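Local coordinates for protein anti-sigma-I factor RsgI3 (Clostridium thermocellum, PDB 6QE7) that binds pectin through its extracellular PA14 dyad and, as an anti-sigma factor, probably restrains SigI3 until polysaccharide is sensed, at residues F19-R23 with P37-I41; T51-R57 with S137-S142; N232-Q236 with E259-E265. All coordinates share one frame; numbering follows the deposited sequence.

In the fold
From the N terminus, contact 1 closes first: the loop 37-41, which follows strand 29-31, folds back on strand 19-25. Contact 2 then opens and closes around some eighty residues, joining strand 53-54 to 139-141 in the first PA14 module. Contacts 1 and 2 reach the same antiparallel sheet, with centres about 22 Å apart and nearest atoms about 7 Å apart. Contact 3 belongs to the second PA14 domain, where the loop after strand 227-232 lies on strand 254-263; its centre is about 43 Å from that of contact 1 and 57 Å from that of contact 2. The three follow in series, with no nesting or crossing.

Contact 1. Residues F19-R23 with P37-I41; sequences FQFVR and PDQSI
The carbonyl oxygen of P37 takes two waters and a weak bond from R23. R23 NH1 reaches P37 O at 3.4 Å in that weak bond, and both waters donate to the same oxygen. One of these waters is held by R23 NH2 at 2.7 Å. The other, weakly bonded to R23 NH1, also donates to D38 OD1 at 2.5 Å, so solvent relays the contact of opposite charges that stand too far apart for a salt bridge. D25 makes that salt bridge, with R23 NE, and Y10 OH bonds to NH2; the guanidinium is thereby fixed on several sides.

Further along the loop, D38 OD2 takes S40 N at 2.8 Å and S40 OG at 2.7 Å, the two donors coming from opposite faces of the carboxylate. The same hydroxyl oxygen lies obliquely against the F21 ring, S40 OG being 3.3 Å from F21 CD2. D38 CB and I41 CG1 also meet the F21 ring obliquely. F21 CG sits between backbone N and carbonyl carbon (chi1 68°), which swings the ring toward the loop. I41 CD1 lies 3.7 Å from Q20 CB.

Q20 and F21 together face Y10 in a classic beta bulge, while D38 forms an Asx turn within a type I turn. S40 O accepts from N12, a calcium ligand, so the beta bulge and the Asx turn together lie near a calcium site of the first PA14 domain.

Contact 2. Residues T51-R57 with S137-S142; sequences TGKVEPR and SQLYPS
K53 and Y140 form the hydrogen-bonded pair of a short antiparallel bridge: K53 N to Y140 O and Y140 N to K53 O both measure 2.9 Å. S142 N to T51 O and E55 N to Q138 O continue the backbone bonding at the two ends. Between them G52, lacking a side chain, lets its CA approach Y140 O to 3.0 Å as a CA-H...O contact.

Side-chain polar bonds reinforce both ends. T51 OG1 and S142 OG are hydrogen-bonded at 2.5 Å, either being a possible donor. At the other end, the Q138 chain turns about its CB-CG bond (chi2 -48°) and brings its amide back, so that NE2 donates to E55 O at 2.8 Å with an N-H...O angle of 159°. The acceptor lies close to the amide plane. Q138 OE1 takes S137 OG and also stands 3.6 Å above the plane of the R57 guanidinium, offset toward its rim; R57 NH1 is bound by E132 in a salt bridge.

Charge and ring meet at E55 and Y140. The two side chains cross obliquely, with E55 OE1 3.4 Å from Y140 OH and the carboxylate and ring planes 13° apart. E55 OE1 forms its salt bridge with K104, which also makes a cation-pi contact with Y140.

Apolar contact lies on the face bearing V54 and L139, which point the same way side by side with V54 CG2 3.8 Å from L139 CD2.

Strand 53-54 lies between two neighbours in its sheet, 139-141 and 105-113. The chain turns a corner at G52, while W124 of strand 119-125, in the second sheet, touches V54, R57 and Q138.

Contact 3. Residues N232-Q236 with E259-E265; sequences NWQNQ and EYCNYGE
Two first torsions bring W233 and C261 together. The W233 indole swings opposite its backbone N (chi1 -169°) and extends toward the strand, while C261 SG stands between backbone N and carbonyl carbon (chi1 68°) and rises to meet it. The sulfur comes over the face of the six-membered ring, 3.4 Å from SG to the centroid and only 8° off the normal, the geometry of a sulfur-aromatic contact. C261 CB touches the ring corner at W233 CH2, also 3.4 Å away. E259 O approaches the indole at its edge, 3.6 Å from W233 CZ3. The same end of the indole packs on the strand backbone, with W233 CH2 3.6 Å from Y260 C and W233 CZ3 3.5 Å from C261 N.

Y263 reaches back across the loop. Its OH donates to W233 O, but the modelled 2.4 Å between OH and O is so short that its exact value is doubtful. The OH also stands on the same face of the indole as C261 SG, and the W233 and Y263 side chains cross at about a right angle. N235 O lies near the Y263 ring plane, 3.3 Å from CE2 at the edge.

R221 makes a cation-pi contact with W233. The indole therefore deals with both a sulfur and a cation: one face of it takes the C261 sulfur, while the Y263 ring meets backbone carbonyls at its edge, and a hydroxyl-to-carbonyl bond, of doubtful length, appears to add a polar link.

Contact 1. Residues F19-R23 with P37-I41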
loop_
_atom_site.group_PDB
_atom_site.type_symbol
_atom_site.label_atom_id
_atom_site.label_comp_id
_atom_site.label_asym_id
_atom_site.label_seq_id
_atom_site.Cartn_x
_atom_site.Cartn_y
_atom_site.Cartn_z
ATOM N N PHE A 19 -0.846 2.527 -6.732
ATOM C CA PHE A 19 -0.333 3.677 -7.495
ATOM C C PHE A 19 -1.248 3.866 -8.719
ATOM O O PHE A 19 -1.589 2.862 -9.345
ATOM C CB PHE A 19 1.133 3.453 -7.869
ATOM C CG PHE A 19 1.561 4.442 -8.916
ATOM C CD1 PHE A 19 1.717 5.794 -8.600
ATOM C CD2 PHE A 19 1.679 4.056 -10.241
ATOM C CE1 PHE A 19 2.042 6.721 -9.573
ATOM C CE2 PHE A 19 2.040 5.000 -11.207
ATOM C CZ PHE A 19 2.182 6.326 -10.868
ATOM N N GLN A 20 -1.731 5.079 -8.957
ATOM C CA GLN A 20 -2.552 5.395 -10.156
ATOM C C GLN A 20 -1.811 6.239 -11.197
ATOM O O GLN A 20 -1.736 5.843 -12.349
ATOM C CB GLN A 20 -3.846 6.097 -9.751
ATOM C CG GLN A 20 -4.904 6.154 -10.860
ATOM C CD GLN A 20 -5.249 4.796 -11.438
ATOM O OE1 GLN A 20 -5.236 3.793 -10.760
ATOM N NE2 GLN A 20 -5.462 4.750 -12.723
ATOM N N PHE A 21 -1.328 7.413 -10.880
ATOM C CA PHE A 21 -0.716 8.256 -11.929
ATOM C C PHE A 21 0.286 9.182 -11.229
ATOM O O PHE A 21 0.216 9.351 -9.993
ATOM C CB PHE A 21 -1.775 8.977 -12.758
ATOM C CG PHE A 21 -2.520 10.046 -11.965
ATOM C CD1 PHE A 21 -1.948 11.278 -11.689
ATOM C CD2 PHE A 21 -3.740 9.780 -11.391
ATOM C CE1 PHE A 21 -2.603 12.228 -10.915
ATOM C CE2 PHE A 21 -4.394 10.716 -10.606
ATOM C CZ PHE A 21 -3.815 11.931 -10.342
ATOM N N VAL A 22 1.258 9.648 -11.994
ATOM C CA VAL A 22 2.142 10.767 -11.584
ATOM C C VAL A 22 1.759 12.017 -12.394
ATOM O O VAL A 22 1.356 11.883 -13.557
ATOM C CB VAL A 22 3.605 10.346 -11.771
ATOM C CG1 VAL A 22 3.950 10.132 -13.241
ATOM C CG2 VAL A 22 4.565 11.308 -11.144
ATOM N N ARG A 23 1.891 13.212 -11.830
ATOM C CA ARG A 23 1.750 14.454 -12.644
ATOM C C ARG A 23 2.585 15.518 -11.967
ATOM O O ARG A 23 2.931 15.367 -10.761
ATOM C CB ARG A 23 0.287 14.913 -12.750
ATOM C CG ARG A 23 -0.287 15.542 -11.500
ATOM C CD ARG A 23 -1.781 15.794 -11.566
ATOM N NE ARG A 23 -2.300 16.308 -10.343
ATOM C CZ ARG A 23 -3.594 16.446 -10.041
ATOM N NH1 ARG A 23 -4.515 16.020 -10.904
ATOM N NH2 ARG A 23 -3.951 16.914 -8.846
ATOM N N PRO A 37 -8.525 14.212 -6.073
ATOM C CA PRO A 37 -7.782 14.989 -7.056
ATOM C C PRO A 37 -8.055 14.709 -8.550
ATOM O O PRO A 37 -7.470 15.347 -9.371
ATOM C CB PRO A 37 -6.324 14.537 -6.772
ATOM C CG PRO A 37 -6.351 13.989 -5.324
ATOM C CD PRO A 37 -7.685 13.274 -5.313
ATOM N N ASP A 38 -8.771 13.649 -8.887
ATOM C CA ASP A 38 -8.859 13.196 -10.289
ATOM C C ASP A 38 -9.910 12.099 -10.375
ATOM O O ASP A 38 -10.029 11.324 -9.412
ATOM C CB ASP A 38 -7.521 12.609 -10.768
ATOM C CG ASP A 38 -7.510 12.312 -12.261
ATOM O OD1 ASP A 38 -7.186 13.258 -13.036
ATOM O OD2 ASP A 38 -7.840 11.158 -12.638
ATOM N N GLN A 39 -10.609 11.978 -11.485
ATOM C CA GLN A 39 -11.652 10.935 -11.633
ATOM C C GLN A 39 -11.038 9.520 -11.469
ATOM O O GLN A 39 -11.798 8.628 -11.170
ATOM C CB GLN A 39 -12.302 11.034 -13.007
ATOM C CG GLN A 39 -11.368 10.616 -14.152
ATOM C CD GLN A 39 -12.071 10.797 -15.483
ATOM O OE1 GLN A 39 -13.279 11.066 -15.510
ATOM N NE2 GLN A 39 -11.336 10.673 -16.588
ATOM N N SER A 40 -9.734 9.303 -11.701
ATOM C CA SER A 40 -9.070 7.970 -11.582
ATOM C C SER A 40 -8.748 7.662 -10.098
ATOM O O SER A 40 -8.349 6.521 -9.791
ATOM C CB SER A 40 -7.872 7.895 -12.451
ATOM O OG SER A 40 -6.856 8.729 -11.956
ATOM N N ILE A 41 -8.934 8.630 -9.192
ATOM C CA ILE A 41 -8.812 8.385 -7.730
ATOM C C ILE A 41 -10.188 8.250 -7.094
ATOM O O ILE A 41 -10.947 9.262 -6.980
ATOM C CB ILE A 41 -8.023 9.535 -7.056
ATOM C CG1 ILE A 41 -6.600 9.607 -7.599
ATOM C CG2 ILE A 41 -8.050 9.397 -5.517
ATOM C CD1 ILE A 41 -5.801 8.298 -7.531
HETATM O O HOH W 1 -6.489 17.794 -8.292
HETATM O O HOH W 2 -7.218 15.628 -12.220
#

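Contact 2. Residues T51-R57 with S137-S142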
loop_
_atom_site.group_PDB
_atom_site.type_symbol
_atom_site.label_atom_id
_atom_site.label_comp_id
_atom_site.label_asym_id
_atom_site.label_seq_id
_atom_site.Cartn_x
_atom_site.Cartn_y
_atom_site.Cartn_z
ATOM N N THR A 51 7.608 15.143 -4.650
ATOM C CA THR A 51 9.079 15.235 -4.505
ATOM C C THR A 51 9.714 16.123 -5.583
ATOM O O THR A 51 9.200 16.232 -6.696
ATOM C CB THR A 51 9.724 13.868 -4.566
ATOM O OG1 THR A 51 9.508 13.388 -5.886
ATOM C CG2 THR A 51 9.228 12.928 -3.478
ATOM N N GLY A 52 10.743 16.861 -5.185
ATOM C CA GLY A 52 11.605 17.624 -6.084
ATOM C C GLY A 52 12.593 18.398 -5.260
ATOM O O GLY A 52 13.082 17.833 -4.216
ATOM N N LYS A 53 12.780 19.650 -5.654
ATOM C CA LYS A 53 13.724 20.593 -4.999
ATOM C C LYS A 53 13.014 21.914 -4.863
ATOM O O LYS A 53 12.209 22.286 -5.780
ATOM C CB LYS A 53 15.004 20.669 -5.833
ATOM C CG LYS A 53 15.808 19.382 -5.826
ATOM C CD LYS A 53 16.869 19.389 -6.898
ATOM C CE LYS A 53 17.861 18.257 -6.827
ATOM N NZ LYS A 53 18.192 17.924 -5.425
ATOM N N VAL A 54 13.202 22.557 -3.730
ATOM C CA VAL A 54 12.736 23.933 -3.468
ATOM C C VAL A 54 13.986 24.838 -3.458
ATOM O O VAL A 54 15.086 24.310 -3.099
ATOM C CB VAL A 54 11.907 24.010 -2.188
ATOM C CG1 VAL A 54 12.693 23.595 -0.949
ATOM C CG2 VAL A 54 11.305 25.374 -1.971
ATOM N N GLU A 55 13.842 26.092 -3.945
ATOM C CA GLU A 55 14.938 27.110 -4.066
ATOM C C GLU A 55 14.523 28.394 -3.374
ATOM O O GLU A 55 13.722 29.172 -3.875
ATOM C CB GLU A 55 15.323 27.355 -5.506
ATOM C CG GLU A 55 16.152 28.610 -5.718
ATOM C CD GLU A 55 16.840 28.626 -7.070
ATOM O OE1 GLU A 55 16.918 27.528 -7.699
ATOM O OE2 GLU A 55 17.294 29.726 -7.500
ATOM N N PRO A 56 14.961 28.636 -2.129
ATOM C CA PRO A 56 14.570 29.866 -1.472
ATOM C C PRO A 56 15.169 31.079 -2.226
ATOM O O PRO A 56 16.162 30.948 -2.976
ATOM C CB PRO A 56 15.156 29.726 -0.061
ATOM C CG PRO A 56 16.317 28.794 -0.274
ATOM C CD PRO A 56 15.904 27.821 -1.341
ATOM N N ARG A 57 14.514 32.233 -2.079
ATOM C CA ARG A 57 15.018 33.476 -2.738
ATOM C C ARG A 57 16.092 34.133 -1.842
ATOM O O ARG A 57 16.997 34.768 -2.431
ATOM C CB ARG A 57 13.861 34.448 -2.985
ATOM C CG ARG A 57 12.713 33.924 -3.843
ATOM C CD ARG A 57 11.494 34.781 -3.520
ATOM N NE ARG A 57 10.500 34.798 -4.581
ATOM C CZ ARG A 57 9.239 34.328 -4.477
ATOM N NH1 ARG A 57 8.784 33.812 -3.340
ATOM N NH2 ARG A 57 8.423 34.393 -5.524
ATOM N N SER A 137 7.739 28.799 -9.519
ATOM C CA SER A 137 9.048 29.398 -9.941
ATOM C C SER A 137 10.145 28.892 -9.019
ATOM O O SER A 137 11.247 28.786 -9.510
ATOM C CB SER A 137 9.041 30.905 -9.905
ATOM O OG SER A 137 8.508 31.355 -8.668
ATOM N N GLN A 138 9.828 28.551 -7.761
ATOM C CA GLN A 138 10.848 28.061 -6.782
ATOM C C GLN A 138 10.840 26.533 -6.613
ATOM O O GLN A 138 11.470 26.064 -5.649
ATOM C CB GLN A 138 10.572 28.652 -5.401
ATOM C CG GLN A 138 10.290 30.145 -5.369
ATOM C CD GLN A 138 11.291 30.946 -6.148
ATOM O OE1 GLN A 138 10.917 31.780 -6.970
ATOM N NE2 GLN A 138 12.564 30.640 -5.954
ATOM N N LEU A 139 10.149 25.777 -7.460
ATOM C CA LEU A 139 9.988 24.308 -7.271
ATOM C C LEU A 139 10.339 23.561 -8.549
ATOM O O LEU A 139 9.825 23.928 -9.625
ATOM C CB LEU A 139 8.556 23.965 -6.841
ATOM C CG LEU A 139 8.036 24.574 -5.547
ATOM C CD1 LEU A 139 6.526 24.444 -5.509
ATOM C CD2 LEU A 139 8.624 23.937 -4.297
ATOM N N TYR A 140 11.124 22.500 -8.413
ATOM C CA TYR A 140 11.690 21.707 -9.531
ATOM C C TYR A 140 11.295 20.261 -9.311
ATOM O O TYR A 140 11.616 19.701 -8.276
ATOM C CB TYR A 140 13.224 21.812 -9.569
ATOM C CG TYR A 140 13.704 23.230 -9.752
ATOM C CD1 TYR A 140 13.661 24.136 -8.696
ATOM C CD2 TYR A 140 14.094 23.670 -11.017
ATOM C CE1 TYR A 140 14.037 25.461 -8.878
ATOM C CE2 TYR A 140 14.476 24.985 -11.214
ATOM C CZ TYR A 140 14.454 25.869 -10.148
ATOM O OH TYR A 140 14.819 27.148 -10.397
ATOM N N PRO A 141 10.599 19.629 -10.262
ATOM C CA PRO A 141 10.058 18.306 -10.020
ATOM C C PRO A 141 11.201 17.321 -10.014
ATOM O O PRO A 141 12.173 17.582 -10.638
ATOM C CB PRO A 141 9.094 18.033 -11.189
ATOM C CG PRO A 141 9.500 19.047 -12.258
ATOM C CD PRO A 141 10.126 20.226 -11.526
ATOM N N SER A 142 11.062 16.199 -9.325
ATOM C CA SER A 142 12.086 15.147 -9.459
ATOM C C SER A 142 11.773 14.456 -10.776
ATOM O O SER A 142 10.651 14.564 -11.207
ATOM C CB SER A 142 12.150 14.226 -8.272
ATOM O OG SER A 142 10.878 13.748 -8.005
#

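Contact 3. Residues N232-Q236 with E259-E265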
loop_
_atom_site.group_PDB
_atom_site.type_symbol
_atom_site.label_atom_id
_atom_site.label_comp_id
_atom_site.label_asym_id
_atom_site.label_seq_id
_atom_site.Cartn_x
_atom_site.Cartn_y
_atom_site.Cartn_z
ATOM N N ASN A 232 -3.451 -25.342 10.760
ATOM C CA ASN A 232 -3.895 -26.744 10.683
ATOM C C ASN A 232 -2.968 -27.465 9.693
ATOM O O ASN A 232 -3.394 -27.869 8.636
ATOM C CB ASN A 232 -5.380 -26.777 10.355
ATOM C CG ASN A 232 -5.930 -28.182 10.361
ATOM O OD1 ASN A 232 -5.349 -29.064 11.021
ATOM N ND2 ASN A 232 -7.021 -28.392 9.620
ATOM N N TRP A 233 -1.697 -27.516 10.007
ATOM C CA TRP A 233 -0.661 -28.011 9.081
ATOM C C TRP A 233 -0.713 -29.544 8.941
ATOM O O TRP A 233 -0.181 -30.013 7.925
ATOM C CB TRP A 233 0.699 -27.564 9.590
ATOM C CG TRP A 233 1.799 -27.766 8.619
ATOM C CD1 TRP A 233 2.959 -28.459 8.797
ATOM C CD2 TRP A 233 1.846 -27.222 7.303
ATOM N NE1 TRP A 233 3.704 -28.419 7.658
ATOM C CE2 TRP A 233 3.049 -27.677 6.718
ATOM C CE3 TRP A 233 0.969 -26.434 6.547
ATOM C CZ2 TRP A 233 3.426 -27.314 5.431
ATOM C CZ3 TRP A 233 1.317 -26.125 5.249
ATOM C CH2 TRP A 233 2.556 -26.505 4.723
ATOM N N GLN A 234 -1.275 -30.278 9.915
ATOM C CA GLN A 234 -1.363 -31.779 9.922
ATOM C C GLN A 234 -2.637 -32.232 9.201
ATOM O O GLN A 234 -2.792 -33.416 8.881
ATOM C CB GLN A 234 -1.310 -32.317 11.368
ATOM C CG GLN A 234 -0.059 -31.907 12.177
ATOM C CD GLN A 234 1.270 -32.222 11.515
ATOM O OE1 GLN A 234 1.601 -33.380 11.272
ATOM N NE2 GLN A 234 2.085 -31.202 11.249
ATOM N N ASN A 235 -3.544 -31.333 8.875
ATOM C CA ASN A 235 -4.886 -31.793 8.438
ATOM C C ASN A 235 -4.746 -32.725 7.229
ATOM O O ASN A 235 -3.919 -32.440 6.300
ATOM C CB ASN A 235 -5.859 -30.662 8.066
ATOM C CG ASN A 235 -6.965 -31.151 7.150
ATOM O OD1 ASN A 235 -7.809 -31.955 7.585
ATOM N ND2 ASN A 235 -6.919 -30.748 5.879
ATOM N N GLN A 236 -5.631 -33.709 7.193
ATOM C CA GLN A 236 -5.766 -34.717 6.115
ATOM C C GLN A 236 -7.195 -34.725 5.543
ATOM O O GLN A 236 -7.364 -35.186 4.417
ATOM C CB GLN A 236 -5.388 -36.066 6.741
ATOM C CG GLN A 236 -4.490 -36.922 5.868
ATOM C CD GLN A 236 -3.247 -36.176 5.462
ATOM O OE1 GLN A 236 -3.303 -35.233 4.674
ATOM N NE2 GLN A 236 -2.118 -36.614 5.989
ATOM N N GLU A 259 0.470 -20.921 3.438
ATOM C CA GLU A 259 1.234 -22.188 3.217
ATOM C C GLU A 259 0.228 -23.364 3.144
ATOM O O GLU A 259 -0.744 -23.442 3.941
ATOM C CB GLU A 259 2.345 -22.374 4.260
ATOM C CG GLU A 259 3.555 -21.449 4.128
ATOM C CD GLU A 259 4.624 -21.475 5.233
ATOM O OE1 GLU A 259 4.386 -22.076 6.300
ATOM O OE2 GLU A 259 5.654 -20.815 5.052
ATOM N N TYR A 260 0.470 -24.249 2.185
ATOM C CA TYR A 260 -0.363 -25.436 1.879
ATOM C C TYR A 260 0.568 -26.644 1.728
ATOM O O TYR A 260 1.571 -26.581 1.025
ATOM C CB TYR A 260 -1.139 -25.265 0.565
ATOM C CG TYR A 260 -1.934 -26.482 0.166
ATOM C CD1 TYR A 260 -2.945 -26.927 0.994
ATOM C CD2 TYR A 260 -1.677 -27.224 -0.969
ATOM C CE1 TYR A 260 -3.697 -28.043 0.695
ATOM C CE2 TYR A 260 -2.374 -28.401 -1.247
ATOM C CZ TYR A 260 -3.405 -28.809 -0.422
ATOM O OH TYR A 260 -4.182 -29.930 -0.634
ATOM N N CYS A 261 0.192 -27.758 2.314
ATOM C CA CYS A 261 0.868 -29.029 2.024
ATOM C C CYS A 261 -0.203 -30.082 1.695
ATOM O O CYS A 261 -1.255 -30.146 2.264
ATOM C CB CYS A 261 1.850 -29.377 3.124
ATOM S SG CYS A 261 1.094 -29.800 4.714
ATOM N N ASN A 262 0.076 -30.795 0.654
ATOM C CA ASN A 262 -0.628 -32.007 0.230
ATOM C C ASN A 262 0.065 -33.245 0.808
ATOM O O ASN A 262 1.310 -33.331 0.745
ATOM C CB ASN A 262 -0.538 -32.073 -1.287
ATOM C CG ASN A 262 -1.709 -32.860 -1.759
ATOM O OD1 ASN A 262 -2.822 -32.455 -1.406
ATOM N ND2 ASN A 262 -1.446 -33.978 -2.437
ATOM N N TYR A 263 -0.686 -34.215 1.297
ATOM C CA TYR A 263 -0.084 -35.444 1.883
ATOM C C TYR A 263 -0.401 -36.680 0.989
ATOM O O TYR A 263 -0.140 -37.927 1.323
ATOM C CB TYR A 263 -0.561 -35.544 3.336
ATOM C CG TYR A 263 -0.110 -34.486 4.315
ATOM C CD1 TYR A 263 1.207 -34.458 4.753
ATOM C CD2 TYR A 263 -1.003 -33.561 4.882
ATOM C CE1 TYR A 263 1.632 -33.540 5.710
ATOM C CE2 TYR A 263 -0.606 -32.666 5.870
ATOM C CZ TYR A 263 0.720 -32.666 6.292
ATOM O OH TYR A 263 1.223 -31.808 7.229
ATOM N N GLY A 264 -0.918 -36.382 -0.195
ATOM C CA GLY A 264 -1.049 -37.366 -1.287
ATOM C C GLY A 264 -2.463 -37.403 -1.825
ATOM O O GLY A 264 -2.666 -38.043 -2.911
ATOM N N GLU A 265 -3.401 -36.743 -1.125
ATOM C CA GLU A 265 -4.822 -36.654 -1.552
ATOM C C GLU A 265 -4.850 -35.868 -2.863
ATOM O O GLU A 265 -3.843 -35.265 -3.237
ATOM C CB GLU A 265 -5.682 -36.053 -0.441
ATOM C CG GLU A 265 -6.042 -37.071 0.620
ATOM C CD GLU A 265 -4.893 -37.387 1.572
ATOM O OE1 GLU A 265 -3.997 -36.522 1.717
ATOM O OE2 GLU A 265 -4.875 -38.501 2.161
#